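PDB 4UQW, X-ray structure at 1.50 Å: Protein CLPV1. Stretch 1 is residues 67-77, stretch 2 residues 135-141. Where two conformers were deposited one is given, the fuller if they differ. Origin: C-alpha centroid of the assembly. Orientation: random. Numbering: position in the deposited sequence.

Stretch 1, residues 67-77: ARLAKDLTEAL
Stretch 2, residues 135-141: GLSAEFA

Contact between a helix (residues 67-77, continuing at both ends) and a helix end that passes through a turn into a 3-10 segment (residues 135-141), burying 379 Å² in total. Stretch 1 is regular α-helix, phi/psi near -64/-42, with hydrogen bonds from N of residue i+4 to O of residue i throughout. In stretch 2, Gly135 and Leu136 are helical, Ser137 breaks out at -155/129, and residues 138-141 resume as 3-10, with Phe140 N to Ser137 O and Ala141 N to Ala138 O both 3.0 Å. The two stretches run in opposite senses: nearest CA pairs are Leu69-Glu139 (6.3 Å), Asp72-Ser137 (5.5 Å) and Ala76-Leu136 (6.2 Å). Arg68 (t, p, p) points toward stretch 2, its CG packing 3.6 Å from CG of Glu139 (m, m), so their aliphatic portions meet. Leu69 (t, p) leaves sideways, but its CD1 reaches 3.6 Å from Phe140 CZ and 3.7 Å from Ser137 CB. Lys71 turns elsewhere, its NZ forming a salt bridge with Glu75 OE2 (2.8 Å) along the helix. Asp72 (m) supplies the polar centre: Ser137 OG (chi1 t) donates to Asp72 OD2 at 2.7 Å and accepts from Glu139 N at 3.0 Å, thereby linking the helix to the start of the 3-10 segment. Asp72 CB also lies 3.5 Å from Leu136 O. A water bonds to Asp72 O at 2.8 Å and weakly to Leu136 O at 3.3 Å. Leu73 (m, t) brings CD2 to 4.1 Å from Leu136 CB and, at the edge of the Phe140 ring (chi1 -70°, chi2 -60°), to 4.5 Å from Phe140 CE2. Ala76 points toward stretch 2, and its CB meets CD2 of Leu136 (m, t) at 3.9 Å. Leu77 (m, t) is buried but does not touch stretch 2.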

# COMPACT_ATOMS: atom_id res chain seq x y z
N ALA A 67 -3.34 8.57 14.80
CA ALA A 67 -4.59 8.11 15.40
C ALA A 67 -5.75 8.46 14.46
O ALA A 67 -6.72 7.69 14.34
CB ALA A 67 -4.79 8.75 16.78
N ARG A 68 -5.69 9.61 13.82
CA ARG A 68 -6.74 9.93 12.87
C ARG A 68 -6.75 8.97 11.68
O ARG A 68 -7.78 8.51 11.20
CB ARG A 68 -6.60 11.37 12.39
CG ARG A 68 -7.57 11.74 11.27
CD ARG A 68 -8.92 12.02 11.81
NE ARG A 68 -8.93 12.98 12.89
CZ ARG A 68 -9.99 13.23 13.64
NH1 ARG A 68 -11.14 12.59 13.38
NH2 ARG A 68 -9.86 14.09 14.61
N LEU A 69 -5.54 8.66 11.18
CA LEU A 69 -5.39 7.74 10.07
C LEU A 69 -5.98 6.40 10.46
O LEU A 69 -6.72 5.81 9.67
CB LEU A 69 -3.89 7.61 9.65
CG LEU A 69 -3.65 6.54 8.58
CD1 LEU A 69 -4.49 6.87 7.35
CD2 LEU A 69 -2.12 6.55 8.30
N ALA A 70 -5.68 5.94 11.69
CA ALA A 70 -6.20 4.63 12.12
C ALA A 70 -7.74 4.64 12.15
O ALA A 70 -8.39 3.68 11.69
CB ALA A 70 -5.66 4.29 13.48
N LYS A 71 -8.31 5.73 12.64
CA LYS A 71 -9.76 5.90 12.72
C LYS A 71 -10.35 5.86 11.29
O LYS A 71 -11.39 5.21 11.00
CB LYS A 71 -10.12 7.22 13.41
CG LYS A 71 -11.60 7.53 13.52
CD LYS A 71 -11.75 8.81 14.31
CE LYS A 71 -13.19 9.11 14.63
NZ LYS A 71 -13.95 9.32 13.38
N ASP A 72 -9.73 6.61 10.38
CA ASP A 72 -10.23 6.67 9.04
C ASP A 72 -10.16 5.31 8.33
O ASP A 72 -11.10 4.96 7.58
CB ASP A 72 -9.44 7.71 8.22
CG ASP A 72 -9.77 9.16 8.63
OD1 ASP A 72 -10.81 9.42 9.31
OD2 ASP A 72 -8.98 10.08 8.33
N LEU A 73 -9.06 4.57 8.51
CA LEU A 73 -8.93 3.29 7.82
C LEU A 73 -9.93 2.31 8.38
O LEU A 73 -10.54 1.52 7.59
CB LEU A 73 -7.51 2.72 7.95
CG LEU A 73 -6.45 3.59 7.26
CD1 LEU A 73 -5.09 2.89 7.50
CD2 LEU A 73 -6.71 3.73 5.76
N THR A 74 -10.14 2.31 9.69
CA THR A 74 -11.13 1.42 10.33
C THR A 74 -12.52 1.71 9.80
O THR A 74 -13.30 0.81 9.45
CB THR A 74 -11.13 1.60 11.85
OG1 THR A 74 -9.89 1.12 12.38
CG2 THR A 74 -12.30 0.85 12.44
N GLU A 75 -12.86 3.00 9.73
CA GLU A 75 -14.16 3.36 9.19
C GLU A 75 -14.34 2.97 7.71
O GLU A 75 -15.41 2.43 7.33
CB GLU A 75 -14.43 4.86 9.44
CG GLU A 75 -14.54 5.09 10.96
CD GLU A 75 -14.86 6.53 11.34
OE1 GLU A 75 -15.04 7.33 10.39
OE2 GLU A 75 -14.94 6.84 12.57
N ALA A 76 -13.31 3.17 6.87
CA ALA A 76 -13.37 2.73 5.48
C ALA A 76 -13.55 1.22 5.39
O ALA A 76 -14.32 0.72 4.55
CB ALA A 76 -12.09 3.17 4.73
N LEU A 77 -12.83 0.47 6.22
CA LEU A 77 -12.98 -1.00 6.22
C LEU A 77 -14.41 -1.40 6.55
O LEU A 77 -14.99 -2.29 5.91
CB LEU A 77 -12.06 -1.65 7.24
CG LEU A 77 -10.63 -1.72 6.80
CD1 LEU A 77 -9.78 -2.00 8.06
CD2 LEU A 77 -10.42 -2.78 5.75
N GLY A 135 -9.15 9.31 -0.61
CA GLY A 135 -10.51 8.90 -0.31
C GLY A 135 -10.58 8.07 0.98
O GLY A 135 -11.56 8.20 1.72
N LEU A 136 -9.57 7.28 1.27
CA LEU A 136 -9.48 6.53 2.50
C LEU A 136 -9.26 7.42 3.72
O LEU A 136 -9.87 7.22 4.77
CB LEU A 136 -8.36 5.49 2.42
CG LEU A 136 -8.54 4.44 1.31
CD1 LEU A 136 -7.40 3.45 1.34
CD2 LEU A 136 -9.87 3.72 1.51
N SER A 137 -8.38 8.40 3.57
CA SER A 137 -8.15 9.36 4.68
C SER A 137 -7.64 10.65 4.11
O SER A 137 -6.63 10.66 3.38
CB SER A 137 -7.11 8.83 5.68
OG SER A 137 -6.88 9.80 6.69
N ALA A 138 -8.30 11.76 4.51
CA ALA A 138 -7.77 13.05 4.16
C ALA A 138 -6.39 13.29 4.75
O ALA A 138 -5.66 14.15 4.22
CB ALA A 138 -8.74 14.14 4.64
N GLU A 139 -5.96 12.51 5.74
CA GLU A 139 -4.58 12.64 6.26
C GLU A 139 -3.58 12.44 5.13
O GLU A 139 -2.50 13.04 5.12
CB GLU A 139 -4.26 11.61 7.37
CG GLU A 139 -5.03 11.91 8.70
CD GLU A 139 -4.66 13.26 9.23
OE1 GLU A 139 -3.50 13.53 9.56
OE2 GLU A 139 -5.57 14.14 9.43
N PHE A 140 -3.90 11.57 4.18
CA PHE A 140 -2.90 11.33 3.12
C PHE A 140 -2.70 12.51 2.17
O PHE A 140 -1.70 12.53 1.43
CB PHE A 140 -3.27 10.10 2.30
CG PHE A 140 -3.12 8.78 3.03
CD1 PHE A 140 -1.90 8.39 3.54
CD2 PHE A 140 -4.21 7.91 3.13
CE1 PHE A 140 -1.74 7.13 4.15
CE2 PHE A 140 -4.04 6.64 3.70
CZ PHE A 140 -2.81 6.27 4.21
N ALA A 141 -3.58 13.51 2.17
CA ALA A 141 -3.32 14.72 1.43
C ALA A 141 -2.16 15.51 2.00
O ALA A 141 -1.61 16.40 1.34
CB ALA A 141 -4.58 15.58 1.37
O HOH W 1 -12.77 6.72 6.28